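Local coordinates for protein sialyltransferase 0160 (Photobacterium damselae, PDB 4R84) that probably transfers sialic acid from CMP-sialic acid to galactoside-containing acceptors, as a glycosyltransferase of the GT-B structural group, at residues S55-E63 with S74-D82; P86-T97 with T109-A117. All coordinates share one frame; numbering follows the deposited sequence.

Interaction 1 (S55-E63 with S74-D82); sequences SSFLSHSWE and SDKQAISFD
Trp62 N donates to Lys76 O at 2.9 Å, the one direct backbone-to-backbone hydrogen bond between strand residues 59-63 and the turn at 74-79; a non-regular turn is thus fastened to a strand of the N-terminal beta domain, PKD-like by sequence family. Lys76 O is also approached by Ser61 CA. The indole of Trp62 holds the turn a second time, further along: NE1 reaches Ile79 O at 2.9 Å in a nearly straight bond (165°), the oxygen in the indole plane but the donor well above the carbonyl plane. Over one indole face comes the edge of Phe81, CE1 lying 3.5 Å from Trp62 CG with planes at 86°, a T-shaped pair. His60 has CG between its backbone N and carbonyl carbon (chi1 56°), bringing its ring over Ile79 CD1, 3.6 Å from the ring centroid in a CH-pi contact. The folded Gln77 chain returns NE2 to His60 O at 2.9 Å, a bent bond in the carbonyl plane, while one water joins His60 N to Gln77 OE1 and another bonds His60 ND1, Lys76 O and Ala78 O. Strand 92-101 pairs with 59-66, and strand 45-48 with 81-84, placing Leu48 against Trp62 and Phe81.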
# COMPACT_ATOMS: atom_id res chain seq x y z
N SER A 55 6.41 42.14 14.83
CA SER A 55 4.97 42.37 14.88
C SER A 55 4.60 43.81 14.53
O SER A 55 3.43 44.10 14.28
CB SER A 55 4.42 42.04 16.27
OG SER A 55 5.13 42.71 17.29
N SER A 56 5.60 44.69 14.48
CA SER A 56 5.34 46.11 14.24
C SER A 56 6.33 46.75 13.27
O SER A 56 7.51 46.40 13.25
CB SER A 56 5.37 46.87 15.57
OG SER A 56 4.40 46.37 16.47
N PHE A 57 5.85 47.71 12.48
CA PHE A 57 6.66 48.36 11.46
C PHE A 57 6.45 49.87 11.42
O PHE A 57 5.40 50.36 11.82
CB PHE A 57 6.34 47.80 10.07
CG PHE A 57 6.50 46.31 9.97
CD1 PHE A 57 5.46 45.47 10.32
CD2 PHE A 57 7.69 45.76 9.51
CE1 PHE A 57 5.59 44.10 10.23
CE2 PHE A 57 7.83 44.38 9.41
CZ PHE A 57 6.79 43.55 9.77
N LEU A 58 7.45 50.60 10.95
CA LEU A 58 7.29 52.02 10.68
C LEU A 58 6.28 52.21 9.55
O LEU A 58 5.43 53.10 9.61
CB LEU A 58 8.63 52.67 10.34
CG LEU A 58 9.65 52.75 11.47
CD1 LEU A 58 10.99 53.21 10.94
CD2 LEU A 58 9.16 53.70 12.55
N SER A 59 6.41 51.39 8.52
CA SER A 59 5.44 51.37 7.43
C SER A 59 5.31 49.94 6.89
O SER A 59 6.22 49.14 7.04
CB SER A 59 5.84 52.34 6.33
OG SER A 59 7.09 51.97 5.76
N HIS A 60 4.18 49.64 6.27
CA HIS A 60 3.94 48.27 5.78
C HIS A 60 2.83 48.25 4.75
O HIS A 60 1.97 49.13 4.72
CB HIS A 60 3.62 47.35 6.95
CG HIS A 60 2.46 47.80 7.79
ND1 HIS A 60 1.15 47.56 7.45
CD2 HIS A 60 2.43 48.49 8.96
CE1 HIS A 60 0.35 48.08 8.37
NE2 HIS A 60 1.10 48.65 9.30
N SER A 61 2.84 47.23 3.88
CA SER A 61 1.80 47.09 2.88
C SER A 61 1.74 45.69 2.30
O SER A 61 2.75 44.99 2.27
CB SER A 61 2.02 48.09 1.74
OG SER A 61 3.21 47.77 1.05
N TRP A 62 0.55 45.29 1.87
CA TRP A 62 0.34 44.10 1.05
C TRP A 62 -0.05 44.55 -0.35
O TRP A 62 -0.76 45.56 -0.52
CB TRP A 62 -0.76 43.21 1.62
CG TRP A 62 -0.36 42.31 2.76
CD1 TRP A 62 -0.61 42.51 4.09
CD2 TRP A 62 0.34 41.07 2.67
NE1 TRP A 62 -0.11 41.47 4.83
CE2 TRP A 62 0.48 40.57 3.98
CE3 TRP A 62 0.85 40.33 1.60
CZ2 TRP A 62 1.12 39.37 4.25
CZ3 TRP A 62 1.49 39.14 1.87
CH2 TRP A 62 1.62 38.67 3.18
N GLU A 63 0.40 43.81 -1.35
CA GLU A 63 -0.01 44.01 -2.73
C GLU A 63 -0.12 42.66 -3.43
O GLU A 63 0.61 41.72 -3.11
CB GLU A 63 0.94 44.93 -3.48
CG GLU A 63 2.38 44.46 -3.52
CD GLU A 63 3.28 45.42 -4.28
OE1 GLU A 63 4.22 45.96 -3.67
OE2 GLU A 63 3.04 45.64 -5.49
N SER A 74 -8.92 47.14 2.18
CA SER A 74 -8.65 47.27 3.61
C SER A 74 -7.47 46.42 4.06
O SER A 74 -6.74 46.78 4.98
CB SER A 74 -9.89 46.88 4.41
OG SER A 74 -10.29 45.55 4.12
N ASP A 75 -7.29 45.28 3.40
CA ASP A 75 -6.24 44.33 3.75
C ASP A 75 -4.84 44.80 3.38
O ASP A 75 -3.86 44.28 3.90
CB ASP A 75 -6.55 42.98 3.11
CG ASP A 75 -7.75 42.30 3.74
OD1 ASP A 75 -8.02 42.57 4.93
OD2 ASP A 75 -8.43 41.52 3.05
N LYS A 76 -4.74 45.76 2.46
CA LYS A 76 -3.43 46.30 2.08
C LYS A 76 -2.67 46.85 3.29
O LYS A 76 -1.44 46.84 3.31
CB LYS A 76 -3.57 47.39 1.02
CG LYS A 76 -4.08 46.89 -0.32
CD LYS A 76 -4.06 48.01 -1.34
CE LYS A 76 -4.53 47.54 -2.71
NZ LYS A 76 -4.47 48.64 -3.70
N GLN A 77 -3.40 47.34 4.29
CA GLN A 77 -2.77 47.86 5.50
C GLN A 77 -2.89 46.90 6.69
O GLN A 77 -2.55 47.26 7.81
CB GLN A 77 -3.36 49.23 5.86
CG GLN A 77 -2.77 50.35 5.03
CD GLN A 77 -1.25 50.36 5.09
OE1 GLN A 77 -0.67 50.43 6.17
NE2 GLN A 77 -0.60 50.29 3.93
N ALA A 78 -3.38 45.69 6.45
CA ALA A 78 -3.42 44.69 7.50
C ALA A 78 -2.05 44.03 7.63
O ALA A 78 -1.28 44.02 6.67
CB ALA A 78 -4.49 43.65 7.23
N ILE A 79 -1.74 43.50 8.80
CA ILE A 79 -0.53 42.72 8.94
C ILE A 79 -0.82 41.30 8.50
O ILE A 79 -0.14 40.75 7.64
CB ILE A 79 0.01 42.71 10.39
CG1 ILE A 79 0.34 44.13 10.85
CG2 ILE A 79 1.25 41.85 10.48
CD1 ILE A 79 1.28 44.87 9.92
N SER A 80 -1.85 40.71 9.10
CA SER A 80 -2.31 39.38 8.70
C SER A 80 -3.75 39.48 8.25
O SER A 80 -4.53 40.25 8.82
CB SER A 80 -2.19 38.40 9.87
OG SER A 80 -0.84 38.26 10.28
N PHE A 81 -4.12 38.72 7.23
CA PHE A 81 -5.51 38.69 6.80
C PHE A 81 -5.83 37.38 6.12
O PHE A 81 -4.93 36.61 5.76
CB PHE A 81 -5.84 39.85 5.85
CG PHE A 81 -5.11 39.79 4.54
CD1 PHE A 81 -3.83 40.31 4.42
CD2 PHE A 81 -5.69 39.18 3.44
CE1 PHE A 81 -3.15 40.25 3.22
CE2 PHE A 81 -5.02 39.12 2.23
CZ PHE A 81 -3.74 39.65 2.13
N ASP A 82 -7.12 37.13 5.94
CA ASP A 82 -7.55 35.84 5.38
C ASP A 82 -7.75 35.87 3.88
O ASP A 82 -8.41 36.76 3.34
CB ASP A 82 -8.85 35.38 6.04
CG ASP A 82 -8.65 34.86 7.46
OD1 ASP A 82 -7.49 34.69 7.89
OD2 ASP A 82 -9.67 34.61 8.13
O HOH W 1 2.02 51.37 7.05
O HOH W 2 0.10 45.88 5.47

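Interaction 2 (P86-T97 with T109-A117); sequences PELKQDEKYCFT and TNTTLTVVA
Val115 is wedged among Pro86, Leu88 and Tyr94 on the packed face of this antiparallel hairpin, strands 92-101 and 106-125 of the PKD-like beta domain. Its CG1 lies 3.8 Å from Leu88 CD1, and its CG2 3.7 Å from Tyr94 CE1; with CG1 anti to the backbone N (chi1 173°), the two methyls serve different neighbours. Pro86 O is buried here with no polar partner in the model. Further along, Leu113 CD1 meets Phe96 CE2 at 4.1 Å. Glu92-Val115, Tyr94-Leu113 and Phe96-Thr111 are the hydrogen-bonded pairs. Tyr94 N to Leu113 O and Leu113 N to Tyr94 O both measure 2.7 Å; only Glu92 N to Val115 O is weak (3.4 Å), its return bond, Val115 N to Glu92 O, being 2.9 Å. The face of Lys93, Cys95, Thr112 and Thr114 is looser and more open to solvent: Lys93 CB lies 3.8 Å from Thr114 OG1, but its extended chain leads away. At one end Thr97 OG1 donates to Asn110 OD1; near the other, a water links Asp91 OD1, salt-bridged to Arg196, with Ala117 N. Strand 59-66 flanks 92-101, tied by the Cys66-Cys95 disulfide, strand 31-41 runs parallel to 106-125, and strand 45-48 covers Phe96 and Leu113.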
# COMPACT_ATOMS: atom_id res chain seq x y z
N PRO A 86 -11.52 30.88 -3.79
CA PRO A 86 -12.75 30.86 -4.59
C PRO A 86 -12.96 29.52 -5.27
O PRO A 86 -12.02 28.71 -5.34
CB PRO A 86 -12.50 31.95 -5.64
CG PRO A 86 -11.03 32.03 -5.75
CD PRO A 86 -10.50 31.76 -4.37
N GLU A 87 -14.18 29.30 -5.76
CA GLU A 87 -14.49 28.13 -6.58
C GLU A 87 -14.30 28.49 -8.04
O GLU A 87 -14.94 29.40 -8.56
CB GLU A 87 -15.91 27.62 -6.30
CG GLU A 87 -16.04 27.00 -4.93
CD GLU A 87 -17.47 26.83 -4.48
OE1 GLU A 87 -18.26 27.78 -4.58
OE2 GLU A 87 -17.80 25.73 -4.03
N LEU A 88 -13.38 27.77 -8.69
CA LEU A 88 -12.89 28.13 -10.01
C LEU A 88 -13.18 27.02 -11.02
O LEU A 88 -13.56 25.92 -10.64
CB LEU A 88 -11.38 28.38 -9.95
CG LEU A 88 -10.91 29.46 -8.98
CD1 LEU A 88 -9.39 29.48 -8.94
CD2 LEU A 88 -11.47 30.83 -9.37
N LYS A 89 -12.94 27.32 -12.30
CA LYS A 89 -13.13 26.33 -13.35
C LYS A 89 -11.84 25.51 -13.48
O LYS A 89 -11.85 24.41 -14.03
CB LYS A 89 -13.43 27.03 -14.67
CG LYS A 89 -14.75 27.79 -14.71
CD LYS A 89 -15.03 28.30 -16.11
CE LYS A 89 -16.34 29.07 -16.18
NZ LYS A 89 -16.20 30.41 -15.54
N GLN A 90 -10.75 26.05 -12.96
CA GLN A 90 -9.44 25.37 -13.00
C GLN A 90 -8.55 25.99 -11.94
O GLN A 90 -8.83 27.07 -11.43
CB GLN A 90 -8.76 25.49 -14.37
CG GLN A 90 -8.40 26.92 -14.75
CD GLN A 90 -7.78 27.04 -16.13
OE1 GLN A 90 -7.58 26.04 -16.83
NE2 GLN A 90 -7.45 28.26 -16.53
N ASP A 91 -7.44 25.32 -11.64
CA ASP A 91 -6.48 25.83 -10.68
C ASP A 91 -5.95 27.20 -11.07
O ASP A 91 -5.91 27.54 -12.25
CB ASP A 91 -5.29 24.87 -10.54
CG ASP A 91 -5.67 23.53 -9.91
OD1 ASP A 91 -6.84 23.34 -9.54
OD2 ASP A 91 -4.76 22.67 -9.77
N GLU A 92 -5.65 28.02 -10.08
CA GLU A 92 -5.13 29.34 -10.37
C GLU A 92 -4.19 29.79 -9.28
O GLU A 92 -4.46 29.57 -8.09
CB GLU A 92 -6.29 30.33 -10.55
CG GLU A 92 -5.84 31.71 -10.92
CD GLU A 92 -7.00 32.65 -11.18
OE1 GLU A 92 -6.76 33.85 -11.41
OE2 GLU A 92 -8.16 32.18 -11.17
N LYS A 93 -3.10 30.45 -9.64
CA LYS A 93 -2.19 30.94 -8.63
C LYS A 93 -2.38 32.42 -8.38
O LYS A 93 -2.71 33.22 -9.27
CB LYS A 93 -0.73 30.59 -8.98
CG LYS A 93 -0.00 31.52 -9.91
CD LYS A 93 1.43 31.01 -10.14
CE LYS A 93 2.10 31.70 -11.32
NZ LYS A 93 3.35 31.00 -11.69
N TYR A 94 -2.24 32.75 -7.11
CA TYR A 94 -2.42 34.10 -6.59
C TYR A 94 -1.16 34.44 -5.85
O TYR A 94 -0.75 33.69 -4.97
CB TYR A 94 -3.63 34.16 -5.67
CG TYR A 94 -4.95 33.91 -6.34
CD1 TYR A 94 -5.36 32.63 -6.66
CD2 TYR A 94 -5.81 34.96 -6.64
CE1 TYR A 94 -6.55 32.40 -7.28
CE2 TYR A 94 -7.01 34.74 -7.26
CZ TYR A 94 -7.38 33.46 -7.58
OH TYR A 94 -8.59 33.22 -8.19
N CYS A 95 -0.54 35.57 -6.18
CA CYS A 95 0.75 35.96 -5.64
C CYS A 95 0.59 37.21 -4.76
O CYS A 95 -0.02 38.19 -5.19
CB CYS A 95 1.70 36.28 -6.77
SG CYS A 95 1.54 35.09 -8.13
N PHE A 96 1.13 37.20 -3.54
CA PHE A 96 1.01 38.37 -2.63
C PHE A 96 2.38 38.75 -2.09
O PHE A 96 3.20 37.88 -1.80
CB PHE A 96 0.05 38.08 -1.49
CG PHE A 96 -1.32 37.68 -1.95
CD1 PHE A 96 -2.27 38.63 -2.26
CD2 PHE A 96 -1.63 36.34 -2.14
CE1 PHE A 96 -3.54 38.26 -2.69
CE2 PHE A 96 -2.89 35.96 -2.57
CZ PHE A 96 -3.84 36.92 -2.85
N THR A 97 2.65 40.05 -2.00
CA THR A 97 3.91 40.52 -1.45
C THR A 97 3.67 41.47 -0.28
O THR A 97 2.91 42.45 -0.38
CB THR A 97 4.76 41.22 -2.53
OG1 THR A 97 5.22 40.25 -3.47
CG2 THR A 97 5.97 41.92 -1.92
N THR A 109 7.98 39.60 2.32
CA THR A 109 7.44 38.25 2.25
C THR A 109 6.71 38.06 0.93
O THR A 109 5.81 38.85 0.60
CB THR A 109 6.47 37.95 3.42
OG1 THR A 109 7.20 37.76 4.63
CG2 THR A 109 5.63 36.69 3.12
N ASN A 110 7.09 37.02 0.20
CA ASN A 110 6.40 36.68 -1.03
C ASN A 110 5.70 35.34 -0.87
O ASN A 110 6.34 34.34 -0.61
CB ASN A 110 7.38 36.63 -2.21
CG ASN A 110 8.14 37.93 -2.39
OD1 ASN A 110 7.54 39.01 -2.47
ND2 ASN A 110 9.46 37.84 -2.45
N THR A 111 4.38 35.34 -0.96
CA THR A 111 3.62 34.12 -0.80
C THR A 111 2.83 33.82 -2.05
O THR A 111 2.09 34.66 -2.54
CB THR A 111 2.67 34.21 0.40
OG1 THR A 111 3.44 34.36 1.60
CG2 THR A 111 1.81 32.95 0.48
N THR A 112 2.98 32.61 -2.58
CA THR A 112 2.23 32.21 -3.75
C THR A 112 1.22 31.15 -3.36
O THR A 112 1.61 30.09 -2.88
CB THR A 112 3.13 31.67 -4.84
OG1 THR A 112 4.11 32.67 -5.14
CG2 THR A 112 2.33 31.32 -6.08
N LEU A 113 -0.06 31.46 -3.53
CA LEU A 113 -1.12 30.53 -3.20
C LEU A 113 -1.70 29.96 -4.48
O LEU A 113 -2.11 30.72 -5.37
CB LEU A 113 -2.22 31.22 -2.39
CG LEU A 113 -1.72 31.84 -1.08
CD1 LEU A 113 -2.88 32.50 -0.30
CD2 LEU A 113 -0.97 30.78 -0.25
N THR A 114 -1.79 28.64 -4.58
CA THR A 114 -2.44 28.03 -5.72
C THR A 114 -3.77 27.43 -5.24
O THR A 114 -3.80 26.61 -4.32
CB THR A 114 -1.54 26.93 -6.38
OG1 THR A 114 -0.31 27.53 -6.82
CG2 THR A 114 -2.23 26.34 -7.59
N VAL A 115 -4.87 27.88 -5.82
CA VAL A 115 -6.19 27.35 -5.49
C VAL A 115 -6.39 26.06 -6.24
O VAL A 115 -6.25 26.01 -7.46
CB VAL A 115 -7.30 28.35 -5.84
CG1 VAL A 115 -8.69 27.73 -5.66
CG2 VAL A 115 -7.15 29.61 -4.98
N VAL A 116 -6.68 25.00 -5.49
CA VAL A 116 -6.78 23.66 -6.06
C VAL A 116 -8.12 23.04 -5.75
O VAL A 116 -8.80 23.40 -4.80
CB VAL A 116 -5.65 22.74 -5.53
CG1 VAL A 116 -4.30 23.33 -5.93
CG2 VAL A 116 -5.75 22.57 -4.03
N ALA A 117 -8.48 22.06 -6.57
CA ALA A 117 -9.66 21.26 -6.31
C ALA A 117 -9.44 20.42 -5.07
O ALA A 117 -8.32 20.03 -4.76
CB ALA A 117 -9.96 20.36 -7.51
O HOH W 3 -6.65 20.77 -8.50

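Interactions 1 and 2 lie in one beta domain, about 19 Å apart between centres, and strands 59-66 and 92-101 are neighbours in the same sheet. A probable hydrogen bond from Thr97 N to Glu63 O (2.9 Å) joins them directly, and Trp62 CZ3 packs on Phe96 CB. Interaction 1 is a surface contact with two buried residues among ten; interaction 2 has eight among eighteen. Their chemistry follows: the first fastens an irregular turn to a strand with indole, amide and water-mediated bonds, whereas the second is the repeated backbone pairing of a hairpin, largely apolar on one face, though Glu92 and Thr111 sit there too, and mostly threonine, with Lys93 and Asn110, on the other.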